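Local coordinates for hypothetical protein PH1136 (Pyrococcus horikoshii, PDB 1IXL) that is of unknown function but adopts a hot-dog fold of the thioesterase superfamily and may, like relatives, hydrolyse acyl-CoA thioesters, at residues I15-P20 against A55-M60; G49-L54 against E112-G117; L61-P66 against C121-K126. All blocks are in the same frame, centred on the assembly; numbering follows the deposited sequence.

Interaction 1: residues I15-P20 against A55-M60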
loop_
_atom_site.group_PDB
_atom_site.type_symbol
_atom_site.label_atom_id
_atom_site.label_comp_id
_atom_site.label_asym_id
_atom_site.label_seq_id
_atom_site.Cartn_x
_atom_site.Cartn_y
_atom_site.Cartn_z
ATOM N N ILE A 15 -8.909 4.190 8.496
ATOM C CA ILE A 15 -8.627 5.594 8.776
ATOM C C ILE A 15 -7.152 5.967 8.759
ATOM O O ILE A 15 -6.792 7.073 8.345
ATOM C CB ILE A 15 -9.198 5.989 10.150
ATOM C CG1 ILE A 15 -10.714 5.815 10.146
ATOM C CG2 ILE A 15 -8.799 7.432 10.502
ATOM C CD1 ILE A 15 -11.390 6.404 8.916
ATOM N N LEU A 16 -6.307 5.034 9.190
ATOM C CA LEU A 16 -4.865 5.294 9.278
ATOM C C LEU A 16 -4.042 4.753 8.126
ATOM O O LEU A 16 -2.972 5.268 7.832
ATOM C CB LEU A 16 -4.310 4.706 10.576
ATOM C CG LEU A 16 -4.814 5.328 11.871
ATOM C CD1 LEU A 16 -4.446 4.423 13.040
ATOM C CD2 LEU A 16 -4.223 6.746 12.035
ATOM N N VAL A 17 -4.554 3.728 7.458
ATOM C CA VAL A 17 -3.814 3.111 6.377
ATOM C C VAL A 17 -4.539 3.194 5.045
ATOM O O VAL A 17 -3.937 3.538 4.027
ATOM C CB VAL A 17 -3.491 1.630 6.750
ATOM C CG1 VAL A 17 -2.559 0.999 5.712
ATOM C CG2 VAL A 17 -2.867 1.595 8.149
ATOM N N GLY A 18 -5.821 2.857 5.032
ATOM C CA GLY A 18 -6.535 2.955 3.783
ATOM C C GLY A 18 -7.714 2.034 3.584
ATOM O O GLY A 18 -7.902 1.067 4.321
ATOM N N LYS A 19 -8.499 2.358 2.560
ATOM C CA LYS A 19 -9.699 1.618 2.190
ATOM C C LYS A 19 -9.474 1.046 0.805
ATOM O O LYS A 19 -9.278 1.781 -0.156
ATOM C CB LYS A 19 -10.905 2.571 2.171
ATOM C CG LYS A 19 -11.118 3.317 3.490
ATOM C CD LYS A 19 -12.267 4.335 3.389
ATOM C CE LYS A 19 -12.597 4.940 4.746
ATOM N NZ LYS A 19 -13.743 5.896 4.671
ATOM N N PRO A 20 -9.479 -0.285 0.683
ATOM C CA PRO A 20 -9.259 -0.870 -0.645
ATOM C C PRO A 20 -10.469 -0.524 -1.516
ATOM O O PRO A 20 -11.603 -0.601 -1.045
ATOM C CB PRO A 20 -9.156 -2.375 -0.352
ATOM C CG PRO A 20 -8.774 -2.435 1.134
ATOM C CD PRO A 20 -9.593 -1.321 1.721
ATOM N N ALA A 55 1.014 2.532 0.799
ATOM C CA ALA A 55 1.600 1.766 -0.311
ATOM C C ALA A 55 1.857 0.294 0.064
ATOM O O ALA A 55 1.624 -0.616 -0.736
ATOM C CB ALA A 55 2.904 2.421 -0.780
ATOM N N ASP A 56 2.348 0.081 1.281
ATOM C CA ASP A 56 2.649 -1.263 1.826
ATOM C C ASP A 56 1.363 -2.120 1.787
ATOM O O ASP A 56 1.363 -3.260 1.317
ATOM C CB ASP A 56 3.153 -1.081 3.279
ATOM C CG ASP A 56 3.441 -2.401 4.013
ATOM O OD1 ASP A 56 3.079 -3.494 3.511
ATOM O OD2 ASP A 56 4.029 -2.320 5.128
ATOM N N TYR A 57 0.269 -1.555 2.284
ATOM C CA TYR A 57 -1.012 -2.248 2.311
ATOM C C TYR A 57 -1.492 -2.588 0.897
ATOM O O TYR A 57 -1.999 -3.683 0.673
ATOM C CB TYR A 57 -2.046 -1.383 3.083
ATOM C CG TYR A 57 -3.475 -1.932 3.238
ATOM C CD1 TYR A 57 -3.720 -3.299 3.454
ATOM C CD2 TYR A 57 -4.567 -1.055 3.297
ATOM C CE1 TYR A 57 -5.004 -3.765 3.733
ATOM C CE2 TYR A 57 -5.856 -1.505 3.584
ATOM C CZ TYR A 57 -6.068 -2.866 3.809
ATOM O OH TYR A 57 -7.319 -3.312 4.176
ATOM N N ALA A 58 -1.330 -1.670 -0.061
ATOM C CA ALA A 58 -1.759 -1.951 -1.424
ATOM C C ALA A 58 -0.984 -3.153 -1.986
ATOM O O ALA A 58 -1.542 -4.026 -2.684
ATOM C CB ALA A 58 -1.546 -0.702 -2.323
ATOM N N ALA A 59 0.303 -3.189 -1.676
ATOM C CA ALA A 59 1.186 -4.259 -2.116
ATOM C C ALA A 59 0.716 -5.610 -1.551
ATOM O O ALA A 59 0.671 -6.608 -2.277
ATOM C CB ALA A 59 2.632 -3.955 -1.667
HETATM N N MSE A 60 0.346 -5.634 -0.273
HETATM C CA MSE A 60 -0.143 -6.855 0.345
HETATM C C MSE A 60 -1.417 -7.314 -0.377
HETATM O O MSE A 60 -1.655 -8.518 -0.518
HETATM C CB MSE A 60 -0.458 -6.638 1.835
HETATM C CG MSE A 60 0.729 -6.218 2.726
HETATM SE SE MSE A 60 2.053 -7.453 2.875
HETATM C CE MSE A 60 2.857 -7.186 1.500
#
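Val17, Gly18 and Pro20 close in turn round the side chain of Tyr57, where the loop leading into strand 19-24 meets the long central helix 48-63 of the hot-dog fold. Val17 comes first. Its CG1 sits 3.6 Å from Tyr57 CB and 3.8 Å from Tyr57 CD2, so this one methyl fits against the root of the tyrosine while the two side chains run at a slant to each other. CG1 gets there because it lies anti to the backbone N (chi1 -173°). Gly18 gives only backbone: its carbonyl O reaches the ring edge, near the ring plane, 3.4 Å from Tyr57 CE2. This place at the edge goes with an extended backbone of positive phi (153°), at which a CB would strike the carbonyl O of Val17. Pro20, at the start of the strand, crosses the tyrosine at about a right angle, with CG 3.8 Å from Tyr57 CZ. No hydrogen bond joins the two segments directly. Arg14 bridges them instead, its NH1 hydrogen-bonded both to Gly18 O and to Tyr57 OH, and Gln6 NE2 adds a second bond to the hydroxyl. Two polar partners thus fix the far end of a ring whose near end is held by valine. Beside that gripped hydroxyl, Pro20 CG lies 3.5 Å from Tyr57 OH.

Interaction 2: residues G49-L54 against E112-G117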
loop_
_atom_site.group_PDB
_atom_site.type_symbol
_atom_site.label_atom_id
_atom_site.label_comp_id
_atom_site.label_asym_id
_atom_site.label_seq_id
_atom_site.Cartn_x
_atom_site.Cartn_y
_atom_site.Cartn_z
ATOM N N GLY A 49 5.589 8.174 6.794
ATOM C CA GLY A 49 5.274 6.845 7.291
ATOM C C GLY A 49 3.856 6.445 6.920
ATOM O O GLY A 49 3.563 5.266 6.694
ATOM N N PHE A 50 2.949 7.414 6.861
ATOM C CA PHE A 50 1.573 7.075 6.506
ATOM C C PHE A 50 1.434 6.747 5.020
ATOM O O PHE A 50 0.735 5.806 4.642
ATOM C CB PHE A 50 0.641 8.215 6.937
ATOM C CG PHE A 50 0.596 8.396 8.433
ATOM C CD1 PHE A 50 -0.090 7.483 9.231
ATOM C CD2 PHE A 50 1.313 9.416 9.047
ATOM C CE1 PHE A 50 -0.059 7.578 10.611
ATOM C CE2 PHE A 50 1.354 9.523 10.431
ATOM C CZ PHE A 50 0.669 8.606 11.221
ATOM N N THR A 51 2.126 7.520 4.196
ATOM C CA THR A 51 2.126 7.308 2.761
ATOM C C THR A 51 2.721 5.937 2.459
ATOM O O THR A 51 2.219 5.188 1.592
ATOM C CB THR A 51 2.963 8.375 2.075
ATOM O OG1 THR A 51 2.497 9.659 2.491
ATOM C CG2 THR A 51 2.833 8.254 0.557
ATOM N N PHE A 52 3.795 5.604 3.171
ATOM C CA PHE A 52 4.433 4.290 3.004
ATOM C C PHE A 52 3.478 3.184 3.461
ATOM O O PHE A 52 3.366 2.149 2.809
ATOM C CB PHE A 52 5.725 4.199 3.832
ATOM C CG PHE A 52 6.381 2.823 3.803
ATOM C CD1 PHE A 52 7.398 2.538 2.900
ATOM C CD2 PHE A 52 5.967 1.825 4.675
ATOM C CE1 PHE A 52 7.998 1.259 2.866
ATOM C CE2 PHE A 52 6.551 0.535 4.657
ATOM C CZ PHE A 52 7.572 0.256 3.746
ATOM N N GLY A 53 2.795 3.411 4.587
ATOM C CA GLY A 53 1.880 2.411 5.103
ATOM C C GLY A 53 0.808 2.133 4.073
ATOM O O GLY A 53 0.444 0.986 3.835
ATOM N N LEU A 54 0.272 3.193 3.471
ATOM C CA LEU A 54 -0.742 2.996 2.434
ATOM C C LEU A 54 -0.170 2.173 1.277
ATOM O O LEU A 54 -0.804 1.213 0.808
ATOM C CB LEU A 54 -1.256 4.347 1.909
ATOM C CG LEU A 54 -1.976 4.347 0.548
ATOM C CD1 LEU A 54 -3.277 3.558 0.630
ATOM C CD2 LEU A 54 -2.275 5.783 0.129
ATOM N N GLU A 112 -0.724 13.271 -9.898
ATOM C CA GLU A 112 0.662 13.361 -9.467
ATOM C C GLU A 112 1.132 12.159 -8.651
ATOM O O GLU A 112 0.403 11.643 -7.810
ATOM C CB GLU A 112 0.865 14.593 -8.593
ATOM C CG GLU A 112 0.179 15.855 -9.052
ATOM C CD GLU A 112 0.070 16.859 -7.914
ATOM O OE1 GLU A 112 -1.063 17.104 -7.430
ATOM O OE2 GLU A 112 1.119 17.384 -7.490
ATOM N N VAL A 113 2.364 11.738 -8.896
ATOM C CA VAL A 113 2.957 10.654 -8.130
ATOM C C VAL A 113 3.615 11.290 -6.894
ATOM O O VAL A 113 4.378 12.255 -7.026
ATOM C CB VAL A 113 4.016 9.909 -8.967
ATOM C CG1 VAL A 113 4.777 8.917 -8.097
ATOM C CG2 VAL A 113 3.320 9.166 -10.130
ATOM N N VAL A 114 3.290 10.788 -5.700
ATOM C CA VAL A 114 3.890 11.309 -4.473
ATOM C C VAL A 114 4.861 10.277 -3.886
ATOM O O VAL A 114 5.703 10.609 -3.059
ATOM C CB VAL A 114 2.812 11.687 -3.402
ATOM C CG1 VAL A 114 1.870 12.749 -3.971
ATOM C CG2 VAL A 114 2.016 10.447 -2.959
ATOM N N LEU A 115 4.719 9.017 -4.302
ATOM C CA LEU A 115 5.624 7.965 -3.851
ATOM C C LEU A 115 5.706 6.857 -4.892
ATOM O O LEU A 115 4.713 6.532 -5.527
ATOM C CB LEU A 115 5.153 7.352 -2.513
ATOM C CG LEU A 115 6.032 6.182 -1.995
ATOM C CD1 LEU A 115 6.020 6.173 -0.469
ATOM C CD2 LEU A 115 5.541 4.816 -2.546
ATOM N N GLU A 116 6.889 6.282 -5.072
ATOM C CA GLU A 116 7.038 5.157 -5.993
ATOM C C GLU A 116 7.951 4.163 -5.297
ATOM O O GLU A 116 8.923 4.545 -4.629
ATOM C CB GLU A 116 7.655 5.587 -7.344
ATOM C CG GLU A 116 8.932 6.427 -7.218
ATOM C CD GLU A 116 9.627 6.689 -8.548
ATOM O OE1 GLU A 116 8.917 6.934 -9.549
ATOM O OE2 GLU A 116 10.883 6.666 -8.581
ATOM N N GLY A 117 7.657 2.881 -5.441
ATOM C CA GLY A 117 8.517 1.922 -4.780
ATOM C C GLY A 117 8.352 0.495 -5.223
ATOM O O GLY A 117 7.391 0.169 -5.917
#
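The early turns of helix 48-63 pack against strand 112-123 at a classic beta bulge, where Val114 and Leu115 both face Val107 of the neighbouring strand 100-109, and Thr51 is the helix residue that meets this irregular point. Its methyl does the touching: CG2 lies 3.9 Å from Leu115 CD1 and 4.0 Å from Leu115 CB, and it also approaches Val114 CG2 at 4.2 Å. Thr51 CG2 is turned anti to the backbone N, which sends the methyl toward the strand and leaves OG1 anti to the carbonyl carbon. Leu115 answers with its own CG anti to the backbone N (chi1 178°), and the two side chains lie alongside, pointing opposite ways. The leucine also reaches beyond the threonine to the helix backbone, its CD1 coming 4.3 Å from Phe52 CA. The bulge explains why two consecutive strand residues, Val114 and Leu115, both direct their side chains toward the helix. The chain turns a corner at Val114, whose backbone is still hydrogen-bonded to Val107 on one neighbouring strand and to Thr78 beyond the end of another. In the hot-dog fold an antiparallel sheet wraps round one long helix, and here the corner at Val114 lies beside the first turns of that helix. The contact is wholly apolar, without a hydrogen bond between the segments, and most of its touching residues are buried. Val81 covers both Thr51 and Val114, while Leu87 of strand 86-97 also packs on Thr51 and Phe77 of strand 68-77 touches Leu115.

Interaction 3: residues L61-P66 against C121-K126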
loop_
_atom_site.group_PDB
_atom_site.type_symbol
_atom_site.label_atom_id
_atom_site.label_comp_id
_atom_site.label_asym_id
_atom_site.label_seq_id
_atom_site.Cartn_x
_atom_site.Cartn_y
_atom_site.Cartn_z
ATOM N N LEU A 61 -2.246 -6.373 -0.829
ATOM C CA LEU A 61 -3.484 -6.764 -1.525
ATOM C C LEU A 61 -3.264 -7.128 -2.977
ATOM O O LEU A 61 -4.092 -7.818 -3.571
ATOM C CB LEU A 61 -4.577 -5.686 -1.402
ATOM C CG LEU A 61 -5.000 -5.444 0.056
ATOM C CD1 LEU A 61 -6.201 -4.498 0.137
ATOM C CD2 LEU A 61 -5.338 -6.761 0.707
ATOM N N ALA A 62 -2.163 -6.674 -3.566
ATOM C CA ALA A 62 -1.882 -7.052 -4.938
ATOM C C ALA A 62 -1.528 -8.552 -4.921
ATOM O O ALA A 62 -1.736 -9.253 -5.911
ATOM C CB ALA A 62 -0.737 -6.227 -5.508
ATOM N N VAL A 63 -1.002 -9.047 -3.800
ATOM C CA VAL A 63 -0.676 -10.481 -3.704
ATOM C C VAL A 63 -1.911 -11.184 -3.166
ATOM O O VAL A 63 -2.302 -12.238 -3.656
ATOM C CB VAL A 63 0.525 -10.729 -2.780
ATOM C CG1 VAL A 63 0.789 -12.244 -2.648
ATOM C CG2 VAL A 63 1.762 -10.008 -3.355
ATOM N N ASN A 64 -2.503 -10.597 -2.132
ATOM C CA ASN A 64 -3.744 -11.081 -1.543
ATOM C C ASN A 64 -3.767 -12.559 -1.181
ATOM O O ASN A 64 -4.687 -13.290 -1.542
ATOM C CB ASN A 64 -4.907 -10.757 -2.492
ATOM C CG ASN A 64 -6.267 -10.907 -1.827
ATOM O OD1 ASN A 64 -6.421 -10.633 -0.638
ATOM N ND2 ASN A 64 -7.270 -11.334 -2.603
ATOM N N GLU A 65 -2.750 -12.979 -0.444
ATOM C CA GLU A 65 -2.624 -14.350 0.017
ATOM C C GLU A 65 -2.649 -14.180 1.532
ATOM O O GLU A 65 -1.989 -13.293 2.055
ATOM C CB GLU A 65 -1.287 -14.910 -0.452
ATOM C CG GLU A 65 -1.328 -16.357 -0.770
ATOM C CD GLU A 65 -1.670 -16.621 -2.217
ATOM O OE1 GLU A 65 -0.746 -16.543 -3.063
ATOM O OE2 GLU A 65 -2.857 -16.897 -2.506
ATOM N N PRO A 66 -3.405 -15.019 2.261
ATOM C CA PRO A 66 -3.491 -14.909 3.725
ATOM C C PRO A 66 -2.204 -14.623 4.508
ATOM O O PRO A 66 -2.149 -13.690 5.329
ATOM C CB PRO A 66 -4.112 -16.242 4.133
ATOM C CG PRO A 66 -5.039 -16.542 2.957
ATOM C CD PRO A 66 -4.189 -16.169 1.763
ATOM N N CYS A 121 7.597 -9.012 -1.404
ATOM C CA CYS A 121 6.646 -9.723 -0.571
ATOM C C CYS A 121 6.834 -11.244 -0.568
ATOM O O CYS A 121 7.240 -11.839 -1.576
ATOM C CB CYS A 121 5.225 -9.388 -1.054
ATOM S SG CYS A 121 4.975 -7.613 -1.484
ATOM N N TYR A 122 6.518 -11.856 0.575
ATOM C CA TYR A 122 6.663 -13.300 0.734
ATOM C C TYR A 122 5.399 -13.961 1.222
ATOM O O TYR A 122 4.824 -13.540 2.218
ATOM C CB TYR A 122 7.763 -13.605 1.754
ATOM C CG TYR A 122 9.133 -13.232 1.274
ATOM C CD1 TYR A 122 9.872 -14.104 0.466
ATOM C CD2 TYR A 122 9.682 -11.996 1.593
ATOM C CE1 TYR A 122 11.133 -13.750 -0.015
ATOM C CE2 TYR A 122 10.930 -11.623 1.121
ATOM C CZ TYR A 122 11.653 -12.500 0.318
ATOM O OH TYR A 122 12.867 -12.109 -0.178
ATOM N N VAL A 123 4.987 -15.013 0.530
ATOM C CA VAL A 123 3.826 -15.770 0.946
ATOM C C VAL A 123 4.422 -16.921 1.761
ATOM O O VAL A 123 5.149 -17.771 1.225
ATOM C CB VAL A 123 3.068 -16.293 -0.279
ATOM C CG1 VAL A 123 1.890 -17.142 0.154
ATOM C CG2 VAL A 123 2.595 -15.103 -1.123
ATOM N N LEU A 124 4.125 -16.928 3.051
ATOM C CA LEU A 124 4.666 -17.924 3.975
ATOM C C LEU A 124 3.809 -19.172 4.106
ATOM O O LEU A 124 2.611 -19.143 3.835
ATOM C CB LEU A 124 4.839 -17.286 5.359
ATOM C CG LEU A 124 5.476 -15.884 5.354
ATOM C CD1 LEU A 124 5.454 -15.269 6.752
ATOM C CD2 LEU A 124 6.899 -15.970 4.849
ATOM N N GLU A 125 4.442 -20.271 4.516
ATOM C CA GLU A 125 3.737 -21.535 4.716
ATOM C C GLU A 125 2.702 -21.308 5.813
ATOM O O GLU A 125 1.568 -21.790 5.742
ATOM C CB GLU A 125 4.719 -22.635 5.157
ATOM C CG GLU A 125 4.047 -23.982 5.449
ATOM C CD GLU A 125 3.889 -24.849 4.208
ATOM O OE1 GLU A 125 4.692 -25.798 4.041
ATOM O OE2 GLU A 125 2.976 -24.577 3.395
ATOM N N LYS A 126 3.110 -20.568 6.835
ATOM C CA LYS A 126 2.232 -20.251 7.943
ATOM C C LYS A 126 2.279 -18.753 8.195
ATOM O O LYS A 126 3.138 -18.049 7.658
ATOM C CB LYS A 126 2.660 -20.990 9.213
ATOM C CG LYS A 126 1.763 -20.705 10.413
ATOM C CD LYS A 126 0.282 -20.733 10.021
ATOM C CE LYS A 126 -0.627 -20.471 11.203
ATOM N NZ LYS A 126 -0.335 -19.184 11.884
#
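Val123 lies across Glu65 at about a right angle and alongside Val63, the two valine side chains running in opposite senses, so one branched side chain meets both the last turn of helix 48-63 and the loop after it. Its two methyls divide the work. CG1, anti to the backbone N (chi1 177°), presses on the aliphatic part of the glutamate, 3.4 Å from Glu65 CG. CG2 faces the helix, 3.7 Å from Val63 CG1, and also lies 3.9 Å from Glu65 CB. The bend of Glu65 at chi2 (91°) turns its carboxylate off the valine, OE2 pointing away and OE1 staying 4.1 Å from Val123 CG2. Glu65 OE2 and OE1 make long, weak ion pairs with Arg7 and Lys101 respectively. The other methyl of Val63, CG2, reaches two residues back along the strand, 4.2 Å from Cys121 CB. Val123 and Cys121 thus point from the same face of the strand toward the helix, with Val68 of the adjoining strand touching both Val63 and Cys121. Asn64 leaves helical geometry with a positive phi of 51°, turning the chain from Val63 to Glu65. This is the C-terminal end of the central helix resting on the concave sheet of a hot-dog fold.

From the N terminus, segment 15-20 opens interaction 1, which closes on helix 48-63 at 55-60 and ties the edge strand 19-24 to it. Interaction 2 opens within that span, at 49-54, and closes much later at 112-117, so the two cross. Interaction 3 opens after interaction 1 has closed, putting those two in series, and its closure at 121-126 makes it cross interaction 2. Interactions 2 and 3 hold the two ends of the helix to the same strand, 112-123, on opposite sides of the chain's centre. Val17 touches Gly53 and Leu54, linking interactions 1 and 2; Pro20 meets Leu61, linking 1 and 3.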